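Local coordinates for protein group 1 truncated hemoglobin GlbN (Synechocystis sp., PDB 1S69) that binds heme and holds oxygen in a very stable complex, as a hexacoordinate group I truncated hemoglobin, at residues A[20-25]-A[42-47]; A[29-34]-A[84-89]. All blocks are in the same frame, centred on the assembly; numbering follows the deposited sequence.

The two contacts close on one heme, their centres about 12 Å apart. Interaction 1 (20-25 with 42-47) provides the polar ceiling over the iron-bound cyanide, whereas interaction 2 (29-34 with 84-89) is an apolar wall at the vinyl and methyl edge, bolted on its outer side by a salt bridge. They meet through helix 10-26: Phe-21 CE1 lies 3.5 Å from Val-87 O, and Val-25 CG1 packs 3.9 Å from Ile-31 CD1. The side chain of Val-87 also lies about 5 Å from the cyanide at its nearest atoms. Helix 10-26 and the loop after it thus supply one side of each contact, while helices 40-54 and 81-98 supply the others.

Interaction 1: A[20-25]-A[42-47]. With HEM (protoporphyrin IX containing Fe), chain D; CYN (cyanide ion), chain C.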
ATOM      1  N   LYS A  20      -4.879   9.850  -0.755  1.00 24.15           N
ATOM      2  CA  LYS A  20      -4.041  10.581   0.151  1.00 24.76           C
ATOM      3  C   LYS A  20      -2.659   9.957   0.295  1.00 22.79           C
ATOM      4  O   LYS A  20      -1.642  10.652   0.388  1.00 23.57           O
ATOM      5  CB  LYS A  20      -4.705  10.629   1.557  1.00 26.00           C
ATOM      6  CG  LYS A  20      -5.889  11.628   1.816  1.00 32.60           C
ATOM      7  CD  LYS A  20      -5.703  12.907   1.054  1.00 44.88           C
ATOM      8  CE  LYS A  20      -6.140  14.183   1.867  1.00 51.28           C
ATOM      9  NZ  LYS A  20      -6.159  15.397   0.929  1.00 53.80           N
ATOM     10  N   PHE A  21      -2.622   8.637   0.325  1.00 22.29           N
ATOM     11  CA  PHE A  21      -1.356   7.901   0.430  1.00 22.40           C
ATOM     12  C   PHE A  21      -0.429   8.254  -0.775  1.00 21.85           C
ATOM     13  O   PHE A  21       0.733   8.554  -0.571  1.00 21.99           O
ATOM     14  CB  PHE A  21      -1.668   6.390   0.563  1.00 23.07           C
ATOM     15  CG  PHE A  21      -0.504   5.485   0.291  1.00 24.35           C
ATOM     16  CD1 PHE A  21       0.608   5.439   1.169  1.00 22.31           C
ATOM     17  CD2 PHE A  21      -0.521   4.663  -0.838  1.00 22.42           C
ATOM     18  CE1 PHE A  21       1.686   4.561   0.920  1.00 21.29           C
ATOM     19  CE2 PHE A  21       0.561   3.831  -1.114  1.00 20.57           C
ATOM     20  CZ  PHE A  21       1.652   3.766  -0.245  1.00 21.00           C
ATOM     21  N   TYR A  22      -0.949   8.213  -2.008  1.00 22.22           N
ATOM     22  CA  TYR A  22      -0.162   8.533  -3.172  1.00 22.07           C
ATOM     23  C   TYR A  22       0.236   9.984  -3.230  1.00 24.18           C
ATOM     24  O   TYR A  22       1.348  10.307  -3.670  1.00 24.46           O
ATOM     25  CB  TYR A  22      -0.804   8.036  -4.458  1.00 22.69           C
ATOM     26  CG  TYR A  22      -0.629   6.517  -4.580  1.00 22.84           C
ATOM     27  CD1 TYR A  22       0.676   5.948  -4.602  1.00 24.04           C
ATOM     28  CD2 TYR A  22      -1.754   5.636  -4.546  1.00 21.86           C
ATOM     29  CE1 TYR A  22       0.865   4.561  -4.646  1.00 22.09           C
ATOM     30  CE2 TYR A  22      -1.566   4.237  -4.594  1.00 21.21           C
ATOM     31  CZ  TYR A  22      -0.249   3.718  -4.623  1.00 20.76           C
ATOM     32  OH  TYR A  22      -0.014   2.362  -4.658  1.00 20.30           O
ATOM     33  N   GLU A  23      -0.628  10.877  -2.733  1.00 24.13           N
ATOM     34  CA  GLU A  23      -0.190  12.254  -2.537  1.00 25.50           C
ATOM     35  C   GLU A  23       1.035  12.325  -1.658  1.00 24.11           C
ATOM     36  O   GLU A  23       1.980  13.030  -2.001  1.00 24.00           O
ATOM     37  CB  GLU A  23      -1.305  13.172  -1.971  1.00 25.19           C
ATOM     38  CG  GLU A  23      -2.325  13.409  -3.053  1.00 29.48           C
ATOM     39  CD  GLU A  23      -3.534  14.197  -2.558  1.00 40.29           C
ATOM     40  OE1 GLU A  23      -3.460  14.798  -1.447  1.00 41.36           O
ATOM     41  OE2 GLU A  23      -4.542  14.171  -3.300  1.00 45.04           O
ATOM     42  N   ARG A  24       1.022  11.593  -0.553  1.00 23.54           N
ATOM     43  CA  ARG A  24       2.130  11.584   0.378  1.00 23.36           C
ATOM     44  C   ARG A  24       3.380  10.940  -0.286  1.00 24.49           C
ATOM     45  O   ARG A  24       4.498  11.512  -0.193  1.00 24.31           O
ATOM     46  CB  ARG A  24       1.755  10.833   1.642  1.00 23.06           C
ATOM     47  CG  ARG A  24       2.875  10.784   2.751  1.00 26.27           C
ATOM     48  CD  ARG A  24       2.371  10.169   4.038  1.00 29.84           C
ATOM     49  NE  ARG A  24       1.176  10.853   4.574  1.00 34.80           N
ATOM     50  CZ  ARG A  24       1.185  11.836   5.501  1.00 36.65           C
ATOM     51  NH1 ARG A  24       2.326  12.283   6.010  1.00 34.66           N
ATOM     52  NH2 ARG A  24       0.040  12.380   5.914  1.00 36.67           N
ATOM     53  N   VAL A  25       3.199   9.766  -0.913  1.00 22.50           N
ATOM     54  CA  VAL A  25       4.272   9.059  -1.629  1.00 22.95           C
ATOM     55  C   VAL A  25       4.969   9.950  -2.684  1.00 22.56           C
ATOM     56  O   VAL A  25       6.189   9.941  -2.799  1.00 21.64           O
ATOM     57  CB  VAL A  25       3.722   7.774  -2.299  1.00 21.76           C
ATOM     58  CG1 VAL A  25       4.726   7.223  -3.391  1.00 21.58           C
ATOM     59  CG2 VAL A  25       3.391   6.725  -1.213  1.00 22.96           C
ATOM     60  N   LYS A  42      -4.425   4.336 -12.871  1.00 25.60           N
ATOM     61  CA  LYS A  42      -4.453   2.897 -12.821  1.00 26.30           C
ATOM     62  C   LYS A  42      -3.902   2.351 -11.488  1.00 24.24           C
ATOM     63  O   LYS A  42      -4.428   1.379 -10.951  1.00 24.56           O
ATOM     64  CB  LYS A  42      -3.658   2.332 -13.953  1.00 27.38           C
ATOM     65  CG  LYS A  42      -4.353   2.421 -15.270  1.00 33.02           C
ATOM     66  CD  LYS A  42      -3.529   1.710 -16.338  1.00 37.28           C
ATOM     67  CE  LYS A  42      -4.210   1.785 -17.722  1.00 46.61           C
ATOM     68  NZ  LYS A  42      -5.318   2.809 -17.753  1.00 50.89           N
ATOM     69  N   GLN A  43      -2.850   2.974 -10.987  1.00 22.54           N
ATOM     70  CA  GLN A  43      -2.214   2.574  -9.720  1.00 22.47           C
ATOM     71  C   GLN A  43      -3.167   2.751  -8.532  1.00 21.73           C
ATOM     72  O   GLN A  43      -3.322   1.851  -7.718  1.00 20.14           O
ATOM     73  CB  GLN A  43      -0.931   3.385  -9.501  1.00 22.09           C
ATOM     74  CG  GLN A  43      -0.121   3.018  -8.246  1.00 23.82           C
ATOM     75  CD  GLN A  43       0.329   1.537  -8.207  1.00 27.62           C
ATOM     76  OE1 GLN A  43       0.613   0.949  -9.242  1.00 31.81           O
ATOM     77  NE2 GLN A  43       0.382   0.948  -7.007  1.00 29.17           N
ATOM     78  N   ARG A  44      -3.776   3.932  -8.428  1.00 20.66           N
ATOM     79  CA  ARG A  44      -4.848   4.190  -7.462  1.00 21.80           C
ATOM     80  C   ARG A  44      -5.964   3.116  -7.483  1.00 20.81           C
ATOM     81  O   ARG A  44      -6.332   2.607  -6.433  1.00 20.98           O
ATOM     82  CB  ARG A  44      -5.413   5.592  -7.603  1.00 20.71           C
ATOM     83  CG  ARG A  44      -4.532   6.635  -6.960  1.00 23.40           C
ATOM     84  CD  ARG A  44      -5.178   8.067  -6.903  1.00 30.83           C
ATOM     85  NE  ARG A  44      -5.226   8.664  -8.226  1.00 33.70           N
ATOM     86  CZ  ARG A  44      -4.270   9.453  -8.775  1.00 36.89           C
ATOM     87  NH1 ARG A  44      -3.206   9.878  -8.101  1.00 38.88           N
ATOM     88  NH2 ARG A  44      -4.396   9.841 -10.008  1.00 36.57           N
ATOM     89  N   ALA A  45      -6.494   2.791  -8.664  1.00 22.68           N
ATOM     90  CA  ALA A  45      -7.558   1.798  -8.787  1.00 23.13           C
ATOM     91  C   ALA A  45      -7.048   0.422  -8.353  1.00 24.27           C
ATOM     92  O   ALA A  45      -7.745  -0.300  -7.605  1.00 22.93           O
ATOM     93  CB  ALA A  45      -8.080   1.706 -10.219  1.00 24.20           C
ATOM     94  N   HIS A  46      -5.843   0.048  -8.790  1.00 22.83           N
ATOM     95  CA  HIS A  46      -5.266  -1.224  -8.304  1.00 23.68           C
ATOM     96  C   HIS A  46      -5.090  -1.293  -6.783  1.00 22.97           C
ATOM     97  O   HIS A  46      -5.402  -2.295  -6.179  1.00 20.74           O
ATOM     98  CB  HIS A  46      -3.888  -1.440  -8.859  1.00 24.62           C
ATOM     99  CG  HIS A  46      -3.851  -1.793 -10.307  1.00 26.24           C
ATOM    100  ND1 HIS A  46      -4.613  -2.855 -10.845  1.00 36.20           N
ATOM    101  CD2 HIS A  46      -3.098  -1.256 -11.325  1.00 30.31           C
ATOM    102  CE1 HIS A  46      -4.330  -2.970 -12.136  1.00 34.61           C
ATOM    103  NE2 HIS A  46      -3.430  -1.997 -12.451  1.00 30.33           N
ATOM    104  N   GLN A  47      -4.534  -0.240  -6.184  1.00 21.43           N
ATOM    105  CA  GLN A  47      -4.288  -0.228  -4.723  1.00 21.90           C
ATOM    106  C   GLN A  47      -5.629  -0.247  -3.924  1.00 21.40           C
ATOM    107  O   GLN A  47      -5.731  -0.919  -2.881  1.00 20.72           O
ATOM    108  CB  GLN A  47      -3.449   0.972  -4.277  1.00 19.92           C
ATOM    109  CG  GLN A  47      -2.883   0.834  -2.830  1.00 21.36           C
ATOM    110  CD  GLN A  47      -1.832  -0.275  -2.707  1.00 22.81           C
ATOM    111  OE1 GLN A  47      -0.636  -0.018  -2.901  1.00 25.13           O
ATOM    112  NE2 GLN A  47      -2.250  -1.469  -2.357  1.00 16.06           N
TER
HETATM  113  CHA HEM D 125       2.518  -1.628  -8.152  1.00 21.43           C
HETATM  114  CHB HEM D 125       0.770  -2.956  -3.784  1.00 20.52           C
HETATM  115  CHC HEM D 125       5.090  -1.979  -1.807  1.00 21.01           C
HETATM  116  CHD HEM D 125       6.103   0.630  -5.797  1.00 21.22           C
HETATM  117  C1A HEM D 125       1.697  -2.134  -7.134  1.00 22.85           C
HETATM  118  C2A HEM D 125       0.356  -2.655  -7.317  1.00 19.14           C
HETATM  119  C3A HEM D 125      -0.135  -2.983  -6.127  1.00 18.76           C
HETATM  120  C4A HEM D 125       0.859  -2.701  -5.135  1.00 20.03           C
HETATM  121  CMA HEM D 125      -1.561  -3.546  -5.861  1.00 18.95           C
HETATM  122  CAA HEM D 125      -0.331  -2.734  -8.703  1.00 23.85           C
HETATM  123  CBA HEM D 125      -0.228  -4.220  -9.088  1.00 27.05           C
HETATM  124  CGA HEM D 125      -1.016  -4.680 -10.308  1.00 30.61           C
HETATM  125  O1A HEM D 125      -0.473  -4.388 -11.367  1.00 25.77           O
HETATM  126  O2A HEM D 125      -2.123  -5.350 -10.248  1.00 29.32           O
HETATM  127  C1B HEM D 125       1.823  -2.842  -2.901  1.00 20.82           C
HETATM  128  C2B HEM D 125       1.729  -3.205  -1.530  1.00 18.68           C
HETATM  129  C3B HEM D 125       2.943  -2.970  -0.956  1.00 20.62           C
HETATM  130  C4B HEM D 125       3.793  -2.405  -1.991  1.00 17.55           C
HETATM  131  CMB HEM D 125       0.434  -3.807  -0.882  1.00 18.78           C
HETATM  132  CAB HEM D 125       3.457  -3.110   0.536  1.00 23.31           C
HETATM  133  CBB HEM D 125       2.776  -2.705   1.655  1.00 19.72           C
HETATM  134  C1C HEM D 125       5.749  -1.167  -2.739  1.00 19.66           C
HETATM  135  C2C HEM D 125       6.994  -0.482  -2.492  1.00 17.63           C
HETATM  136  C3C HEM D 125       7.227   0.263  -3.596  1.00 20.29           C
HETATM  137  C4C HEM D 125       6.166   0.070  -4.549  1.00 20.21           C
HETATM  138  CMC HEM D 125       7.812  -0.665  -1.156  1.00 18.81           C
HETATM  139  CAC HEM D 125       8.371   1.233  -3.947  1.00 22.27           C
HETATM  140  CBC HEM D 125       8.712   2.164  -3.067  1.00 20.80           C
HETATM  141  C1D HEM D 125       5.256   0.255  -6.795  1.00 22.23           C
HETATM  142  C2D HEM D 125       5.342   0.697  -8.145  1.00 22.32           C
HETATM  143  C3D HEM D 125       4.247  -0.038  -8.846  1.00 24.15           C
HETATM  144  C4D HEM D 125       3.605  -0.855  -7.889  1.00 21.07           C
HETATM  145  CMD HEM D 125       6.318   1.694  -8.772  1.00 22.31           C
HETATM  146  CAD HEM D 125       3.848   0.057 -10.304  1.00 25.65           C
HETATM  147  CBD HEM D 125       4.861  -0.915 -10.915  1.00 29.40           C
HETATM  148  CGD HEM D 125       4.996  -0.643 -12.379  1.00 36.42           C
HETATM  149  O1D HEM D 125       4.190  -1.161 -13.137  1.00 35.69           O
HETATM  150  O2D HEM D 125       5.908   0.077 -12.804  1.00 43.42           O
HETATM  151  NA  HEM D 125       1.939  -2.150  -5.788  1.00 19.71           N
HETATM  152  NB  HEM D 125       3.098  -2.326  -3.172  1.00 21.19           N
HETATM  153  NC  HEM D 125       5.293  -0.806  -3.990  1.00 17.65           N
HETATM  154  ND  HEM D 125       4.235  -0.690  -6.673  1.00 21.09           N
HETATM  155 FE   HEM D 125       3.643  -1.486  -4.929  1.00 21.44          FE
HETATM  156  C   CYN C 126       2.666   0.248  -4.426  1.00 17.63           C
HETATM  157  N   CYN C 126       2.148   1.197  -4.214  1.00 21.27           N
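Tyr-22 faces Arg-44 where helices 10-26 and 40-54 cross, their local axes 11.1 Å apart and their N-to-C directions inclined at 129°. In the two-on-two globin sandwich these are helices B and E, which form the distal wall above the heme. The wide spacing is bridged mainly by one long side chain. With CG beside the backbone N (chi1 -75°), the Tyr-22 ring reaches across to helix 40-54 and brings OH to the nitrogen end of the cyanide. That ligand is bound through carbon, the heme iron lying 2.1 Å from CYN C. Tyr-22 OH donates a very short hydrogen bond to CYN N, 2.5 Å away, whose exact length deserves caution. The same oxygen accepts a nearly straight bond from Gln-43 NE2, 2.8 Å from OH with an N-H...O angle of 171°. Gln-43 thus lines the ligand pocket and also positions the tyrosine hydroxyl, and its donation would be expected to strengthen the phenol as a donor to the ligand. A bend at chi2 brings its amide down against the porphyrin, with Gln-43 NE2 3.4 Å from HEM C1A, while the amide plane stands almost perpendicular to the tyrosine ring.

One helical turn farther on, Gln-47 places CB in plane at the ring's edge, 3.8 Å from Tyr-22 CE2. The Arg-44 chain slides past the ring, its CG against CD2. Phe-21 sets CD2 over the centre of one face of the Tyr-22 ring and rests in turn on Leu-91 of helix 81-98. His-46, the distal iron ligand of the hexacoordinate state, is withdrawn here, with His-46 NE2 10.3 Å from HEM FE. Propionate oxygen HEM O2A sits over one face of its imidazole, 3.6 Å from His-46 ND1.

Interaction 2: A[29-34]-A[84-89]; sequences DRIKHF and FDAVAE. With HEM (protoporphyrin IX containing Fe), chain D.
Arg-30 and Glu-89 form a salt bridge that ties the loop after helix 10-26 to helix 81-98, helix G of the truncated globin fold. Arg-30 NH1 donates to Glu-89 OE1 over 3.0 Å, meeting the syn side of the carboxylate but well out of its plane. A second, weak bond joins Arg-30 NH2 to Glu-89 OE2 at 3.3 Å. The two flat groups are turned 70° apart, so this is not a coplanar pairing, and NH2 also forms a salt bridge with Asp-28. Beneath the charges, the Ala-86 methyl sits over the centre of one guanidinium face, with CB 3.6 Å from Arg-30 CZ.

Deeper in, Ile-31 carries the apolar packing. Its CG1 lies between the backbone N and the carbonyl carbon (chi1 58°), which sends CD1 to Val-87 CG2, 3.6 Å away, while CG2 touches both Ala-86 CB and the CAC-CBC vinyl of the heme. The ring of Phe-34 approaches the same vinyl, and Phe-84 flanks the heme from helix 81-98. Ile-31 and Val-87 both touch the vinyl tip, from directions roughly at right angles: HEM CBC is 3.6 Å from both Ile-31 CG2 and Val-87 CG2.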
ATOM      1  N   ASP A  29      10.680  12.059  -1.031  1.00 25.12           N
ATOM      2  CA  ASP A  29      11.946  11.956  -1.779  1.00 26.56           C
ATOM      3  C   ASP A  29      12.642  10.588  -1.719  1.00 25.03           C
ATOM      4  O   ASP A  29      13.450  10.260  -2.595  1.00 25.41           O
ATOM      5  CB  ASP A  29      12.883  12.998  -1.249  1.00 26.93           C
ATOM      6  CG  ASP A  29      12.583  14.358  -1.816  1.00 34.46           C
ATOM      7  OD1 ASP A  29      11.607  14.565  -2.640  1.00 33.54           O
ATOM      8  OD2 ASP A  29      13.306  15.297  -1.470  1.00 40.20           O
ATOM      9  N   ARG A  30      12.306   9.791  -0.715  1.00 24.43           N
ATOM     10  CA  ARG A  30      12.882   8.422  -0.621  1.00 23.40           C
ATOM     11  C   ARG A  30      12.380   7.493  -1.738  1.00 23.08           C
ATOM     12  O   ARG A  30      13.072   6.553  -2.152  1.00 22.59           O
ATOM     13  CB  ARG A  30      12.524   7.848   0.707  1.00 22.11           C
ATOM     14  CG  ARG A  30      13.103   8.664   1.875  1.00 24.68           C
ATOM     15  CD  ARG A  30      12.640   8.154   3.231  1.00 26.03           C
ATOM     16  NE  ARG A  30      11.171   8.292   3.377  1.00 27.64           N
ATOM     17  CZ  ARG A  30      10.492   7.947   4.459  1.00 25.33           C
ATOM     18  NH1 ARG A  30      11.124   7.409   5.471  1.00 26.57           N
ATOM     19  NH2 ARG A  30       9.174   8.054   4.488  1.00 24.48           N
ATOM     20  N   ILE A  31      11.182   7.785  -2.239  1.00 22.36           N
ATOM     21  CA  ILE A  31      10.491   6.804  -3.121  1.00 21.26           C
ATOM     22  C   ILE A  31       9.734   7.335  -4.294  1.00 20.87           C
ATOM     23  O   ILE A  31       9.305   6.562  -5.142  1.00 19.90           O
ATOM     24  CB  ILE A  31       9.526   5.881  -2.269  1.00 22.77           C
ATOM     25  CG1 ILE A  31       8.495   6.721  -1.508  1.00 19.80           C
ATOM     26  CG2 ILE A  31      10.367   4.925  -1.354  1.00 19.96           C
ATOM     27  CD1 ILE A  31       7.358   5.897  -0.804  1.00 23.41           C
ATOM     28  N   LYS A  32       9.556   8.651  -4.391  1.00 21.07           N
ATOM     29  CA  LYS A  32       8.613   9.179  -5.418  1.00 21.49           C
ATOM     30  C   LYS A  32       9.004   8.844  -6.854  1.00 21.54           C
ATOM     31  O   LYS A  32       8.154   8.675  -7.731  1.00 21.78           O
ATOM     32  CB  LYS A  32       8.507  10.697  -5.289  1.00 21.69           C
ATOM     33  CG  LYS A  32       9.819  11.462  -5.626  1.00 21.89           C
ATOM     34  CD  LYS A  32       9.764  12.880  -5.003  1.00 24.62           C
ATOM     35  CE  LYS A  32      10.902  13.762  -5.620  1.00 27.41           C
ATOM     36  NZ  LYS A  32      10.884  15.151  -5.054  1.00 30.13           N
ATOM     37  N   HIS A  33      10.305   8.724  -7.069  1.00 22.41           N
ATOM     38  CA  HIS A  33      10.882   8.448  -8.381  1.00 23.14           C
ATOM     39  C   HIS A  33      10.520   7.046  -8.883  1.00 21.71           C
ATOM     40  O   HIS A  33      10.540   6.823 -10.118  1.00 21.87           O
ATOM     41  CB  HIS A  33      12.423   8.665  -8.371  1.00 23.50           C
ATOM     42  CG  HIS A  33      13.118   7.881  -7.296  1.00 24.93           C
ATOM     43  ND1 HIS A  33      13.079   8.245  -5.964  1.00 24.65           N
ATOM     44  CD2 HIS A  33      13.808   6.717  -7.348  1.00 23.78           C
ATOM     45  CE1 HIS A  33      13.716   7.343  -5.241  1.00 26.07           C
ATOM     46  NE2 HIS A  33      14.164   6.400  -6.055  1.00 27.35           N
ATOM     47  N   PHE A  34      10.173   6.108  -7.986  1.00 20.73           N
ATOM     48  CA  PHE A  34       9.688   4.777  -8.427  1.00 20.54           C
ATOM     49  C   PHE A  34       8.409   4.895  -9.285  1.00 20.72           C
ATOM     50  O   PHE A  34       8.085   4.016 -10.086  1.00 20.42           O
ATOM     51  CB  PHE A  34       9.493   3.801  -7.237  1.00 19.49           C
ATOM     52  CG  PHE A  34      10.811   3.316  -6.669  1.00 21.10           C
ATOM     53  CD1 PHE A  34      11.621   2.418  -7.404  1.00 23.57           C
ATOM     54  CD2 PHE A  34      11.297   3.825  -5.495  1.00 21.71           C
ATOM     55  CE1 PHE A  34      12.886   1.992  -6.879  1.00 22.84           C
ATOM     56  CE2 PHE A  34      12.534   3.393  -4.986  1.00 22.45           C
ATOM     57  CZ  PHE A  34      13.317   2.504  -5.683  1.00 21.38           C
ATOM     58  N   PHE A  84      10.734  -0.048   1.056  1.00 20.89           N
ATOM     59  CA  PHE A  84       9.607  -0.776   1.675  1.00 20.05           C
ATOM     60  C   PHE A  84       9.125  -0.105   3.004  1.00 20.48           C
ATOM     61  O   PHE A  84       7.911   0.109   3.244  1.00 19.96           O
ATOM     62  CB  PHE A  84      10.022  -2.232   1.900  1.00 20.04           C
ATOM     63  CG  PHE A  84       8.863  -3.114   2.355  1.00 20.49           C
ATOM     64  CD1 PHE A  84       8.079  -3.795   1.413  1.00 21.03           C
ATOM     65  CD2 PHE A  84       8.539  -3.212   3.711  1.00 22.52           C
ATOM     66  CE1 PHE A  84       7.004  -4.571   1.811  1.00 20.40           C
ATOM     67  CE2 PHE A  84       7.438  -4.009   4.155  1.00 23.59           C
ATOM     68  CZ  PHE A  84       6.682  -4.698   3.200  1.00 22.44           C
ATOM     69  N   ASP A  85      10.072   0.192   3.886  1.00 20.74           N
ATOM     70  CA  ASP A  85       9.712   0.816   5.144  1.00 23.64           C
ATOM     71  C   ASP A  85       9.122   2.236   4.953  1.00 23.64           C
ATOM     72  O   ASP A  85       8.231   2.613   5.699  1.00 22.84           O
ATOM     73  CB  ASP A  85      10.955   0.904   6.030  1.00 24.94           C
ATOM     74  CG  ASP A  85      11.397  -0.426   6.531  1.00 27.25           C
ATOM     75  OD1 ASP A  85      10.635  -1.423   6.603  1.00 29.92           O
ATOM     76  OD2 ASP A  85      12.556  -0.592   6.847  1.00 30.55           O
ATOM     77  N   ALA A  86       9.630   3.003   3.966  1.00 23.84           N
ATOM     78  CA  ALA A  86       9.052   4.309   3.589  1.00 23.76           C
ATOM     79  C   ALA A  86       7.562   4.201   3.156  1.00 23.23           C
ATOM     80  O   ALA A  86       6.731   5.037   3.528  1.00 20.81           O
ATOM     81  CB  ALA A  86       9.887   5.016   2.470  1.00 23.36           C
ATOM     82  N   VAL A  87       7.253   3.159   2.380  1.00 22.47           N
ATOM     83  CA  VAL A  87       5.889   2.945   1.914  1.00 22.42           C
ATOM     84  C   VAL A  87       4.980   2.637   3.118  1.00 22.13           C
ATOM     85  O   VAL A  87       3.906   3.207   3.222  1.00 21.38           O
ATOM     86  CB  VAL A  87       5.847   1.847   0.823  1.00 22.94           C
ATOM     87  CG1 VAL A  87       4.467   1.148   0.759  1.00 21.51           C
ATOM     88  CG2 VAL A  87       6.190   2.479  -0.513  1.00 22.45           C
ATOM     89  N   ALA A  88       5.424   1.760   4.007  1.00 23.05           N
ATOM     90  CA  ALA A  88       4.606   1.358   5.169  1.00 24.61           C
ATOM     91  C   ALA A  88       4.401   2.547   6.057  1.00 25.72           C
ATOM     92  O   ALA A  88       3.326   2.789   6.532  1.00 26.00           O
ATOM     93  CB  ALA A  88       5.272   0.233   5.984  1.00 25.03           C
ATOM     94  N   GLU A  89       5.458   3.304   6.264  1.00 26.09           N
ATOM     95  CA  GLU A  89       5.406   4.491   7.087  1.00 27.38           C
ATOM     96  C   GLU A  89       4.469   5.566   6.509  1.00 27.00           C
ATOM     97  O   GLU A  89       3.697   6.184   7.268  1.00 27.28           O
ATOM     98  CB  GLU A  89       6.830   4.994   7.235  1.00 28.93           C
ATOM     99  CG  GLU A  89       7.065   6.259   8.031  1.00 34.21           C
ATOM    100  CD  GLU A  89       8.486   6.762   7.783  1.00 40.64           C
ATOM    101  OE1 GLU A  89       9.399   5.941   7.508  1.00 42.60           O
ATOM    102  OE2 GLU A  89       8.669   7.989   7.793  1.00 41.54           O
TER
HETATM  103  CHA HEM D 125       2.518  -1.628  -8.152  1.00 21.43           C
HETATM  104  CHB HEM D 125       0.770  -2.956  -3.784  1.00 20.52           C
HETATM  105  CHC HEM D 125       5.090  -1.979  -1.807  1.00 21.01           C
HETATM  106  CHD HEM D 125       6.103   0.630  -5.797  1.00 21.22           C
HETATM  107  C1A HEM D 125       1.697  -2.134  -7.134  1.00 22.85           C
HETATM  108  C2A HEM D 125       0.356  -2.655  -7.317  1.00 19.14           C
HETATM  109  C3A HEM D 125      -0.135  -2.983  -6.127  1.00 18.76           C
HETATM  110  C4A HEM D 125       0.859  -2.701  -5.135  1.00 20.03           C
HETATM  111  CMA HEM D 125      -1.561  -3.546  -5.861  1.00 18.95           C
HETATM  112  CAA HEM D 125      -0.331  -2.734  -8.703  1.00 23.85           C
HETATM  113  CBA HEM D 125      -0.228  -4.220  -9.088  1.00 27.05           C
HETATM  114  CGA HEM D 125      -1.016  -4.680 -10.308  1.00 30.61           C
HETATM  115  O1A HEM D 125      -0.473  -4.388 -11.367  1.00 25.77           O
HETATM  116  O2A HEM D 125      -2.123  -5.350 -10.248  1.00 29.32           O
HETATM  117  C1B HEM D 125       1.823  -2.842  -2.901  1.00 20.82           C
HETATM  118  C2B HEM D 125       1.729  -3.205  -1.530  1.00 18.68           C
HETATM  119  C3B HEM D 125       2.943  -2.970  -0.956  1.00 20.62           C
HETATM  120  C4B HEM D 125       3.793  -2.405  -1.991  1.00 17.55           C
HETATM  121  CMB HEM D 125       0.434  -3.807  -0.882  1.00 18.78           C
HETATM  122  CAB HEM D 125       3.457  -3.110   0.536  1.00 23.31           C
HETATM  123  CBB HEM D 125       2.776  -2.705   1.655  1.00 19.72           C
HETATM  124  C1C HEM D 125       5.749  -1.167  -2.739  1.00 19.66           C
HETATM  125  C2C HEM D 125       6.994  -0.482  -2.492  1.00 17.63           C
HETATM  126  C3C HEM D 125       7.227   0.263  -3.596  1.00 20.29           C
HETATM  127  C4C HEM D 125       6.166   0.070  -4.549  1.00 20.21           C
HETATM  128  CMC HEM D 125       7.812  -0.665  -1.156  1.00 18.81           C
HETATM  129  CAC HEM D 125       8.371   1.233  -3.947  1.00 22.27           C
HETATM  130  CBC HEM D 125       8.712   2.164  -3.067  1.00 20.80           C
HETATM  131  C1D HEM D 125       5.256   0.255  -6.795  1.00 22.23           C
HETATM  132  C2D HEM D 125       5.342   0.697  -8.145  1.00 22.32           C
HETATM  133  C3D HEM D 125       4.247  -0.038  -8.846  1.00 24.15           C
HETATM  134  C4D HEM D 125       3.605  -0.855  -7.889  1.00 21.07           C
HETATM  135  CMD HEM D 125       6.318   1.694  -8.772  1.00 22.31           C
HETATM  136  CAD HEM D 125       3.848   0.057 -10.304  1.00 25.65           C
HETATM  137  CBD HEM D 125       4.861  -0.915 -10.915  1.00 29.40           C
HETATM  138  CGD HEM D 125       4.996  -0.643 -12.379  1.00 36.42           C
HETATM  139  O1D HEM D 125       4.190  -1.161 -13.137  1.00 35.69           O
HETATM  140  O2D HEM D 125       5.908   0.077 -12.804  1.00 43.42           O
HETATM  141  NA  HEM D 125       1.939  -2.150  -5.788  1.00 19.71           N
HETATM  142  NB  HEM D 125       3.098  -2.326  -3.172  1.00 21.19           N
HETATM  143  NC  HEM D 125       5.293  -0.806  -3.990  1.00 17.65           N
HETATM  144  ND  HEM D 125       4.235  -0.690  -6.673  1.00 21.09           N
HETATM  145 FE   HEM D 125       3.643  -1.486  -4.929  1.00 21.44          FE